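Local coordinates for protein ribonucleoside triphosphate reductase (PDB 1L1L) that reduces ribonucleoside triphosphates to the matching 2'-deoxyribonucleoside triphosphates, using a vitamin B12 cofactor and working as an allosterically regulated monomer, at residues Leu26-Val29 and Thr30-Thr34; Asp456-Ile459 and Ser460-Ile463; Glu462-Gln465 and Lys466-Ile470; Glu691-Asp694 and Lys695-Glu699. All blocks are in the same frame, centred on the assembly; numbering follows the deposited sequence.

Contact 1. Residues Leu26-Val29 and Thr30-Thr34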
loop_
_atom_site.group_PDB
_atom_site.type_symbol
_atom_site.label_atom_id
_atom_site.label_comp_id
_atom_site.label_asym_id
_atom_site.label_seq_id
_atom_site.Cartn_x
_atom_site.Cartn_y
_atom_site.Cartn_z
ATOM N N LEU A 26 7.712 -18.733 -7.827
ATOM C CA LEU A 26 6.639 -17.995 -8.514
ATOM C C LEU A 26 7.161 -16.641 -8.995
ATOM O O LEU A 26 6.437 -15.875 -9.631
ATOM C CB LEU A 26 5.455 -17.724 -7.562
ATOM C CG LEU A 26 4.975 -18.765 -6.549
ATOM C CD1 LEU A 26 3.839 -18.188 -5.705
ATOM C CD2 LEU A 26 4.498 -19.988 -7.270
ATOM N N GLY A 27 8.423 -16.359 -8.683
ATOM C CA GLY A 27 9.027 -15.083 -9.034
ATOM C C GLY A 27 8.953 -14.521 -10.441
ATOM O O GLY A 27 8.357 -13.470 -10.666
ATOM N N TRP A 28 9.574 -15.199 -11.399
ATOM C CA TRP A 28 9.577 -14.693 -12.763
ATOM C C TRP A 28 8.189 -14.495 -13.327
ATOM O O TRP A 28 7.912 -13.492 -13.986
ATOM C CB TRP A 28 10.345 -15.627 -13.684
ATOM C CG TRP A 28 10.485 -15.069 -15.032
ATOM C CD1 TRP A 28 11.383 -14.127 -15.441
ATOM C CD2 TRP A 28 9.679 -15.379 -16.169
ATOM N NE1 TRP A 28 11.184 -13.832 -16.765
ATOM C CE2 TRP A 28 10.146 -14.590 -17.239
ATOM C CE3 TRP A 28 8.604 -16.251 -16.389
ATOM C CZ2 TRP A 28 9.578 -14.644 -18.510
ATOM C CZ3 TRP A 28 8.040 -16.305 -17.649
ATOM C CH2 TRP A 28 8.529 -15.504 -18.697
ATOM N N VAL A 29 7.320 -15.467 -13.097
ATOM C CA VAL A 29 5.964 -15.371 -13.598
ATOM C C VAL A 29 5.292 -14.114 -13.042
ATOM O O VAL A 29 4.667 -13.348 -13.785
ATOM C CB VAL A 29 5.152 -16.616 -13.190
ATOM C CG1 VAL A 29 3.719 -16.455 -13.623
ATOM C CG2 VAL A 29 5.766 -17.862 -13.811
ATOM N N THR A 30 5.424 -13.913 -11.735
ATOM C CA THR A 30 4.836 -12.755 -11.071
ATOM C C THR A 30 5.368 -11.468 -11.680
ATOM O O THR A 30 4.623 -10.524 -11.911
ATOM C CB THR A 30 5.141 -12.757 -9.557
ATOM O OG1 THR A 30 4.506 -13.888 -8.951
ATOM C CG2 THR A 30 4.616 -11.476 -8.900
ATOM N N TYR A 31 6.667 -11.436 -11.961
ATOM C CA TYR A 31 7.250 -10.250 -12.556
ATOM C C TYR A 31 6.645 -9.946 -13.928
ATOM O O TYR A 31 6.260 -8.810 -14.208
ATOM C CB TYR A 31 8.772 -10.413 -12.692
ATOM C CG TYR A 31 9.338 -9.544 -13.784
ATOM C CD1 TYR A 31 9.293 -8.147 -13.693
ATOM C CD2 TYR A 31 9.849 -10.111 -14.958
ATOM C CE1 TYR A 31 9.744 -7.336 -14.751
ATOM C CE2 TYR A 31 10.292 -9.311 -16.013
ATOM C CZ TYR A 31 10.239 -7.934 -15.905
ATOM O OH TYR A 31 10.674 -7.160 -16.958
ATOM N N LYS A 32 6.563 -10.966 -14.777
ATOM C CA LYS A 32 6.040 -10.816 -16.127
ATOM C C LYS A 32 4.621 -10.296 -16.242
ATOM O O LYS A 32 4.300 -9.542 -17.155
ATOM C CB LYS A 32 6.126 -12.149 -16.874
ATOM C CG LYS A 32 7.540 -12.564 -17.180
ATOM C CD LYS A 32 8.225 -11.551 -18.102
ATOM C CE LYS A 32 7.662 -11.599 -19.509
ATOM N NZ LYS A 32 8.437 -10.726 -20.421
ATOM N N ARG A 33 3.762 -10.707 -15.322
ATOM C CA ARG A 33 2.387 -10.264 -15.387
ATOM C C ARG A 33 2.094 -9.103 -14.444
ATOM O O ARG A 33 0.941 -8.706 -14.310
ATOM C CB ARG A 33 1.462 -11.444 -15.080
ATOM C CG ARG A 33 1.632 -11.994 -13.679
ATOM C CD ARG A 33 0.804 -13.258 -13.464
ATOM N NE ARG A 33 -0.597 -13.070 -13.845
ATOM C CZ ARG A 33 -1.601 -13.805 -13.375
ATOM N NH1 ARG A 33 -1.360 -14.776 -12.501
ATOM N NH2 ARG A 33 -2.843 -13.566 -13.778
ATOM N N THR A 34 3.126 -8.537 -13.816
ATOM C CA THR A 34 2.921 -7.439 -12.874
ATOM C C THR A 34 3.771 -6.186 -13.056
ATOM O O THR A 34 3.270 -5.066 -12.921
ATOM C CB THR A 34 3.155 -7.896 -11.421
ATOM O OG1 THR A 34 2.546 -9.172 -11.214
ATOM C CG2 THR A 34 2.560 -6.876 -10.440
#

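Contact 2. Residues Asp456-Ile459 and Ser460-Ile463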
loop_
_atom_site.group_PDB
_atom_site.type_symbol
_atom_site.label_atom_id
_atom_site.label_comp_id
_atom_site.label_asym_id
_atom_site.label_seq_id
_atom_site.Cartn_x
_atom_site.Cartn_y
_atom_site.Cartn_z
ATOM N N ASP A 456 2.204 17.193 -6.142
ATOM C CA ASP A 456 1.123 18.112 -6.506
ATOM C C ASP A 456 0.476 18.936 -5.391
ATOM O O ASP A 456 0.003 20.044 -5.637
ATOM C CB ASP A 456 0.007 17.359 -7.242
ATOM C CG ASP A 456 0.485 16.685 -8.519
ATOM O OD1 ASP A 456 1.380 17.225 -9.208
ATOM O OD2 ASP A 456 -0.047 15.612 -8.847
ATOM N N TRP A 457 0.433 18.408 -4.174
ATOM C CA TRP A 457 -0.202 19.138 -3.081
ATOM C C TRP A 457 0.744 19.923 -2.204
ATOM O O TRP A 457 1.790 19.422 -1.781
ATOM C CB TRP A 457 -1.024 18.187 -2.212
ATOM C CG TRP A 457 -2.113 17.544 -2.970
ATOM C CD1 TRP A 457 -2.011 16.465 -3.791
ATOM C CD2 TRP A 457 -3.477 17.971 -3.030
ATOM N NE1 TRP A 457 -3.226 16.189 -4.361
ATOM C CE2 TRP A 457 -4.146 17.099 -3.910
ATOM C CE3 TRP A 457 -4.200 19.009 -2.427
ATOM C CZ2 TRP A 457 -5.504 17.228 -4.203
ATOM C CZ3 TRP A 457 -5.552 19.136 -2.720
ATOM C CH2 TRP A 457 -6.188 18.252 -3.597
ATOM N N GLU A 458 0.358 21.160 -1.910
ATOM C CA GLU A 458 1.180 22.022 -1.087
ATOM C C GLU A 458 1.484 21.395 0.260
ATOM O O GLU A 458 2.630 21.377 0.700
ATOM C CB GLU A 458 0.493 23.365 -0.855
ATOM C CG GLU A 458 1.370 24.330 -0.070
ATOM C CD GLU A 458 0.661 25.617 0.279
ATOM O OE1 GLU A 458 -0.269 25.576 1.117
ATOM O OE2 GLU A 458 1.036 26.668 -0.287
ATOM N N ILE A 459 0.453 20.884 0.921
ATOM C CA ILE A 459 0.634 20.287 2.233
ATOM C C ILE A 459 1.633 19.128 2.227
ATOM O O ILE A 459 2.350 18.920 3.204
ATOM C CB ILE A 459 -0.717 19.808 2.809
ATOM C CG1 ILE A 459 -0.523 19.363 4.256
ATOM C CG2 ILE A 459 -1.295 18.688 1.941
ATOM C CD1 ILE A 459 -1.812 19.012 4.966
ATOM N N SER A 460 1.679 18.378 1.128
ATOM C CA SER A 460 2.609 17.254 1.024
ATOM C C SER A 460 4.039 17.786 0.871
ATOM O O SER A 460 4.969 17.296 1.518
ATOM C CB SER A 460 2.251 16.370 -0.177
ATOM O OG SER A 460 0.933 15.845 -0.062
ATOM N N ARG A 461 4.212 18.787 0.011
ATOM C CA ARG A 461 5.532 19.374 -0.204
ATOM C C ARG A 461 6.118 19.892 1.109
ATOM O O ARG A 461 7.272 19.609 1.447
ATOM C CB ARG A 461 5.460 20.526 -1.220
ATOM C CG ARG A 461 5.163 20.090 -2.655
ATOM C CD ARG A 461 5.488 21.192 -3.673
ATOM N NE ARG A 461 4.615 22.356 -3.560
ATOM C CZ ARG A 461 3.529 22.560 -4.298
ATOM N NH1 ARG A 461 3.171 21.678 -5.222
ATOM N NH2 ARG A 461 2.793 23.649 -4.109
ATOM N N GLU A 462 5.309 20.633 1.858
ATOM C CA GLU A 462 5.754 21.212 3.116
ATOM C C GLU A 462 6.132 20.169 4.155
ATOM O O GLU A 462 7.219 20.218 4.720
ATOM C CB GLU A 462 4.667 22.133 3.673
ATOM C CG GLU A 462 3.983 22.953 2.595
ATOM C CD GLU A 462 3.639 24.365 3.029
ATOM O OE1 GLU A 462 3.221 24.562 4.194
ATOM O OE2 GLU A 462 3.774 25.280 2.187
ATOM N N ILE A 463 5.238 19.219 4.407
ATOM C CA ILE A 463 5.512 18.186 5.394
ATOM C C ILE A 463 6.732 17.337 5.027
ATOM O O ILE A 463 7.521 16.968 5.896
ATOM C CB ILE A 463 4.292 17.251 5.593
ATOM C CG1 ILE A 463 4.554 16.319 6.770
ATOM C CG2 ILE A 463 4.032 16.430 4.348
ATOM C CD1 ILE A 463 4.757 17.043 8.078
#

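Contact 3. Residues Glu462-Gln465 and Lys466-Ile470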
loop_
_atom_site.group_PDB
_atom_site.type_symbol
_atom_site.label_atom_id
_atom_site.label_comp_id
_atom_site.label_asym_id
_atom_site.label_seq_id
_atom_site.Cartn_x
_atom_site.Cartn_y
_atom_site.Cartn_z
ATOM N N GLU A 462 5.309 20.633 1.858
ATOM C CA GLU A 462 5.754 21.212 3.116
ATOM C C GLU A 462 6.132 20.169 4.155
ATOM O O GLU A 462 7.219 20.218 4.720
ATOM C CB GLU A 462 4.667 22.133 3.673
ATOM C CG GLU A 462 3.983 22.953 2.595
ATOM C CD GLU A 462 3.639 24.365 3.029
ATOM O OE1 GLU A 462 3.221 24.562 4.194
ATOM O OE2 GLU A 462 3.774 25.280 2.187
ATOM N N ILE A 463 5.238 19.219 4.407
ATOM C CA ILE A 463 5.512 18.186 5.394
ATOM C C ILE A 463 6.732 17.337 5.027
ATOM O O ILE A 463 7.521 16.968 5.896
ATOM C CB ILE A 463 4.292 17.251 5.593
ATOM C CG1 ILE A 463 4.554 16.319 6.770
ATOM C CG2 ILE A 463 4.032 16.430 4.348
ATOM C CD1 ILE A 463 4.757 17.043 8.078
ATOM N N ILE A 464 6.879 17.023 3.747
ATOM C CA ILE A 464 8.010 16.219 3.293
ATOM C C ILE A 464 9.319 16.994 3.467
ATOM O O ILE A 464 10.345 16.430 3.877
ATOM C CB ILE A 464 7.842 15.822 1.817
ATOM C CG1 ILE A 464 6.662 14.861 1.673
ATOM C CG2 ILE A 464 9.106 15.159 1.306
ATOM C CD1 ILE A 464 6.313 14.564 0.250
ATOM N N GLN A 465 9.272 18.288 3.155
ATOM C CA GLN A 465 10.433 19.160 3.292
ATOM C C GLN A 465 10.912 19.125 4.738
ATOM O O GLN A 465 12.111 19.100 5.018
ATOM C CB GLN A 465 10.054 20.593 2.911
ATOM C CG GLN A 465 11.109 21.637 3.258
ATOM C CD GLN A 465 12.407 21.453 2.490
ATOM O OE1 GLN A 465 12.423 21.489 1.255
ATOM N NE2 GLN A 465 13.508 21.260 3.218
ATOM N N LYS A 466 9.956 19.101 5.657
ATOM C CA LYS A 466 10.270 19.084 7.072
ATOM C C LYS A 466 10.660 17.708 7.594
ATOM O O LYS A 466 11.517 17.605 8.472
ATOM C CB LYS A 466 9.074 19.627 7.862
ATOM C CG LYS A 466 9.230 19.568 9.371
ATOM C CD LYS A 466 7.985 20.104 10.054
ATOM C CE LYS A 466 8.001 19.809 11.540
ATOM N NZ LYS A 466 6.706 20.183 12.186
ATOM N N ASN A 467 10.046 16.654 7.052
ATOM C CA ASN A 467 10.325 15.289 7.511
ATOM C C ASN A 467 11.303 14.429 6.710
ATOM O O ASN A 467 12.119 13.724 7.296
ATOM C CB ASN A 467 9.016 14.501 7.659
ATOM C CG ASN A 467 8.159 15.001 8.802
ATOM O OD1 ASN A 467 8.611 15.783 9.639
ATOM N ND2 ASN A 467 6.916 14.533 8.854
ATOM N N ARG A 468 11.213 14.463 5.386
ATOM C CA ARG A 468 12.099 13.646 4.549
ATOM C C ARG A 468 12.034 12.206 5.049
ATOM O O ARG A 468 13.036 11.491 5.065
ATOM C CB ARG A 468 13.543 14.157 4.632
ATOM C CG ARG A 468 13.734 15.564 4.094
ATOM C CD ARG A 468 13.509 15.623 2.596
ATOM N NE ARG A 468 13.658 16.984 2.087
ATOM C CZ ARG A 468 13.462 17.340 0.821
ATOM N NH1 ARG A 468 13.108 16.434 -0.082
ATOM N NH2 ARG A 468 13.608 18.609 0.458
ATOM N N ARG A 469 10.841 11.788 5.460
ATOM C CA ARG A 469 10.640 10.446 5.992
ATOM C C ARG A 469 10.955 9.330 4.987
ATOM O O ARG A 469 10.617 9.413 3.808
ATOM C CB ARG A 469 9.188 10.292 6.493
ATOM C CG ARG A 469 8.968 9.104 7.424
ATOM C CD ARG A 469 7.476 8.810 7.632
ATOM N NE ARG A 469 6.772 9.927 8.249
ATOM C CZ ARG A 469 6.738 10.165 9.553
ATOM N NH1 ARG A 469 7.370 9.359 10.394
ATOM N NH2 ARG A 469 6.071 11.216 10.014
ATOM N N ILE A 470 11.634 8.292 5.463
ATOM C CA ILE A 470 11.924 7.150 4.616
ATOM C C ILE A 470 11.478 5.925 5.390
ATOM O O ILE A 470 11.385 5.959 6.618
ATOM C CB ILE A 470 13.432 7.038 4.244
ATOM C CG1 ILE A 470 14.299 6.891 5.489
ATOM C CG2 ILE A 470 13.847 8.246 3.429
ATOM C CD1 ILE A 470 15.803 6.753 5.156
HETATM O O HOH W 1 14.590 19.053 3.603
#

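Contact 4. Residues Glu691-Asp694 and Lys695-Glu699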
loop_
_atom_site.group_PDB
_atom_site.type_symbol
_atom_site.label_atom_id
_atom_site.label_comp_id
_atom_site.label_asym_id
_atom_site.label_seq_id
_atom_site.Cartn_x
_atom_site.Cartn_y
_atom_site.Cartn_z
ATOM N N GLU A 691 -1.895 -25.417 -0.785
ATOM C CA GLU A 691 -2.169 -26.763 -0.293
ATOM C C GLU A 691 -0.913 -27.389 0.306
ATOM O O GLU A 691 0.095 -27.561 -0.382
ATOM C CB GLU A 691 -2.664 -27.624 -1.454
ATOM C CG GLU A 691 -3.139 -29.018 -1.081
ATOM C CD GLU A 691 -3.494 -29.840 -2.310
ATOM O OE1 GLU A 691 -3.958 -29.244 -3.304
ATOM O OE2 GLU A 691 -3.318 -31.079 -2.284
ATOM N N PRO A 692 -0.951 -27.734 1.601
ATOM C CA PRO A 692 0.233 -28.343 2.226
ATOM C C PRO A 692 0.484 -29.801 1.807
ATOM O O PRO A 692 -0.450 -30.584 1.641
ATOM C CB PRO A 692 -0.051 -28.193 3.721
ATOM C CG PRO A 692 -1.553 -28.257 3.785
ATOM C CD PRO A 692 -1.971 -27.400 2.609
ATOM N N ILE A 693 1.757 -30.146 1.626
ATOM C CA ILE A 693 2.156 -31.498 1.231
ATOM C C ILE A 693 3.412 -31.902 2.004
ATOM O O ILE A 693 4.094 -31.051 2.578
ATOM C CB ILE A 693 2.466 -31.570 -0.283
ATOM C CG1 ILE A 693 3.547 -30.541 -0.634
ATOM C CG2 ILE A 693 1.195 -31.338 -1.084
ATOM C CD1 ILE A 693 3.976 -30.539 -2.081
ATOM N N ASP A 694 3.715 -33.196 2.025
ATOM C CA ASP A 694 4.901 -33.680 2.729
ATOM C C ASP A 694 6.137 -33.491 1.854
ATOM O O ASP A 694 6.019 -33.179 0.671
ATOM C CB ASP A 694 4.740 -35.159 3.100
ATOM C CG ASP A 694 4.510 -36.051 1.889
ATOM O OD1 ASP A 694 5.349 -36.032 0.958
ATOM O OD2 ASP A 694 3.492 -36.779 1.874
ATOM N N LYS A 695 7.319 -33.681 2.431
ATOM C CA LYS A 695 8.548 -33.511 1.668
ATOM C C LYS A 695 8.604 -34.445 0.464
ATOM O O LYS A 695 8.980 -34.031 -0.631
ATOM C CB LYS A 695 9.775 -33.749 2.551
ATOM C CG LYS A 695 11.086 -33.455 1.827
ATOM C CD LYS A 695 12.312 -33.630 2.712
ATOM C CE LYS A 695 13.577 -33.220 1.967
ATOM N NZ LYS A 695 14.806 -33.321 2.802
ATOM N N GLU A 696 8.225 -35.702 0.668
ATOM C CA GLU A 696 8.242 -36.690 -0.407
ATOM C C GLU A 696 7.438 -36.259 -1.625
ATOM O O GLU A 696 7.891 -36.415 -2.761
ATOM C CB GLU A 696 7.717 -38.037 0.101
ATOM C CG GLU A 696 8.814 -38.980 0.583
ATOM C CD GLU A 696 9.094 -40.111 -0.401
ATOM O OE1 GLU A 696 9.011 -39.870 -1.625
ATOM O OE2 GLU A 696 9.411 -41.237 0.048
ATOM N N THR A 697 6.244 -35.721 -1.387
ATOM C CA THR A 697 5.386 -35.279 -2.478
ATOM C C THR A 697 6.006 -34.084 -3.175
ATOM O O THR A 697 5.958 -33.969 -4.395
ATOM C CB THR A 697 3.992 -34.874 -1.978
ATOM O OG1 THR A 697 3.381 -35.982 -1.308
ATOM C CG2 THR A 697 3.120 -34.446 -3.144
ATOM N N TYR A 698 6.580 -33.181 -2.388
ATOM C CA TYR A 698 7.208 -32.003 -2.955
ATOM C C TYR A 698 8.321 -32.372 -3.929
ATOM O O TYR A 698 8.381 -31.852 -5.036
ATOM C CB TYR A 698 7.773 -31.108 -1.850
ATOM C CG TYR A 698 8.746 -30.086 -2.373
ATOM C CD1 TYR A 698 10.120 -30.314 -2.318
ATOM C CD2 TYR A 698 8.295 -28.920 -2.994
ATOM C CE1 TYR A 698 11.026 -29.405 -2.872
ATOM C CE2 TYR A 698 9.188 -28.009 -3.552
ATOM C CZ TYR A 698 10.552 -28.258 -3.488
ATOM O OH TYR A 698 11.435 -27.358 -4.047
ATOM N N GLU A 699 9.204 -33.274 -3.513
ATOM C CA GLU A 699 10.308 -33.679 -4.366
ATOM C C GLU A 699 9.804 -34.315 -5.658
ATOM O O GLU A 699 10.320 -34.027 -6.741
ATOM C CB GLU A 699 11.210 -34.648 -3.609
ATOM C CG GLU A 699 11.534 -34.153 -2.215
ATOM C CD GLU A 699 12.653 -34.925 -1.564
ATOM O OE1 GLU A 699 12.580 -36.173 -1.541
ATOM O OE2 GLU A 699 13.605 -34.280 -1.068
HETATM O O HOH W 2 1.304 -34.990 0.374
#

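Contact 1. Residues Leu26-Val29 and Thr30-Thr34
With chi1 at -174°, Trp28 swings its indole down helix 27-32 past its own carbonyl, while Lys32, one turn later, turns CG back beside its backbone N (chi1 -69°) and folds again at chi2 and chi3. The two side chains meet with the lysine methylenes lying over one indole face. Lys32 CG stands 3.3 Å from the centroid of the six-membered ring of Trp28 and 16° off its normal, a close CH-pi contact. Lys32 CD follows across the same ring, 3.4 Å from Trp28 CZ2. Lysine suits the place because its long aliphatic chain can cover the aromatic before its amino group leaves for Ser45 OG and the carbonyl of Glu46. Trp23 meets the Trp28 ring edge-to-face, and Leu583 touches both Trp28 and Lys32.

On another side of the helix Thr30 grips Leu26 O twice. Thr30 N donates to Leu26 O at 3.0 Å, and Thr30 OG1 meets that oxygen at 2.9 Å from above the carbonyl plane. Thr34 OG1 repeats this backward reach, donating to Thr30 O at 2.6 Å. At the helix end, Arg33 lays CG 3.3 Å from Val29 O, and its guanidinium continues to Arg576 O and the ring of Phe577.

The chemistry implies a division of labour in a largely buried helix: the hydroxyls of Thr30 and Thr34 return to main-chain oxygens one turn back, whereas the longer polar side chains of Tyr31, Lys32 and Arg33 carry their polar ends to neighbouring parts of the fold.

Contact 2. Residues Asp456-Ile459 and Ser460-Ile463
The guanidinium of Arg461 has one face laid over the backbone where helix 458-467 begins, with Glu458 CA and Trp457 C beneath it, both toward its rim. Arg461 NH2 is 3.8 Å from Glu458 CA, while the same nitrogen donates to Asp131 O and NH1 to Tyr455 O, so carbonyls outside the helix fix the rotation of the group. The carboxylates of Glu458 and Glu462 are modelled as stacked, with Glu458 OE2 and Glu462 OE2 3.9 Å apart, but this arrangement is doubtful because the Glu462 chain is built too close to the Glu458 backbone.

Trp457 holds the N-cap position, though an indole cannot cap as a serine or aspartate would. Trp457 O accepts from Arg461 N at 3.1 Å, and Ser132 OG bonds the N-H of Glu458 instead. Ser460 is small enough to fit beside the indole's stem, Ser460 OG lying 3.7 Å from Trp457 CB, and still bond Gly416 O.

Trp457 packs on helix 148-158, edge-to-face with Phe152 and bonded to Asp155, while Asp456 pairs with Lys159. Ile459 and Glu458 lie against strand 127-128.

Contact 3. Residues Glu462-Gln465 and Lys466-Ile470
Arg468 N still closes a helical bond to Ile464 O, short at 2.6 Å, but Arg468, the first residue past helix 458-467, takes the left-handed helical conformation (phi 51°). Beyond it the chain runs into strand 471-474.

The arginine side chain, bent at chi2, runs back alongside Gln465, pointing the same way, and one face of the guanidinium comes over Gln465 CA. The amide and guanidinium planes stand 89° apart, with Gln465 OE1 3.2 Å from Arg468 NH2. A water also links the two residues: it sits in plane at the guanidinium edge, accepts from Arg468 NE at 2.7 Å and donates to Gln465 O at 2.9 Å. That carbonyl also accepts from Asn539 ND2. Arg468 NH1 reaches Thr451 OG1, and Phe452 adds a cation-pi contact.

On another side, Asn467 crosses the end of Ile463. The isoleucine's chi2 of 61° bends Ile463 CD1 until it lies 3.4 Å from Asn467 ND2, the amide nitrogen that bonds Glu417 OE1. Isoleucine suits the spot because it packs on both the amide and Ala414 of strand 412-414. Lys466, extended throughout, leaves for a salt bridge with Asp401.

Long basic chains suit a helix C-terminus, where carbonyls gather partial negative charge. The nearby positive charge of Arg468 and its water-bridged link to Gln465 O probably ease that charge, while Asn467 and Lys466 tie the same helix end to acidic residues.

Contact 4. Residues Glu691-Asp694 and Lys695-Glu699
Asp694 is the N-cap of helix 695-704, and Asp694 OD1 takes the backbone N-H of Thr697 at 2.5 Å from Thr697 N, a short bond met nearly along the C-O axis. A chi1 of 59° places its carboxylate between its own N and carbonyl carbon, a crowded choice that turns OD1 back over the first turn. The Thr697 side chain meets that of Asp694 at about a right angle, Thr697 OG1 standing 3.0 Å from Asp694 OD1. A water bonds Thr697 OG1 at 2.9 Å and, weakly, Asp694 OD2; Thr697 OG1 is linked to Asp694 N at most weakly, through that water. Asp694 O then starts the regular helical series, accepting from Tyr698 N at 3.1 Å within the carbonyl plane.

Outside this capping network comes a hydrophobic staple, joining Ile693, just before the N-cap, to Tyr698, four residues after the cap. Ile693 CD1 packs 3.8 Å from Tyr698 CB, and Ile693 CB lies 4.0 Å from Thr697 CB. A branched isoleucine serves well, since it can touch both helix residues and also Tyr570 and Ile572 of strand 570-578. The Tyr698 ring extends to Pro609 and Lys611 of strand 603-611.

Aspartate suits the cap because its short arm reaches an N-H three residues on, and its negative charge probably gains from the positive end of the helix. Bonds at the surface thus probably help to set where the helix starts, while Ile693 joins its first turn to strand 570-578.

Contact 2 covers the start and contact 3 the end of helix 458-467; they share Glu462 and Ile463, with centres about 9 Å apart. Contact 1 lies about 35 Å from contact 2, centre to centre, on the opposite side of the chain's centre, and contact 4 is farther still, about 52 Å from contact 2. Contacts 1 and 4 do not touch, their nearest atoms being about 10 Å apart, but both pack on strand 570-578. Helix 458-467 probably lies nearer the catalytic region: it bonds Gly416 and Glu417, close in sequence to Cys419. Cys119 and Cys419, seen here as a disulfide, are probably the pair that as thiols supplies the reducing equivalents.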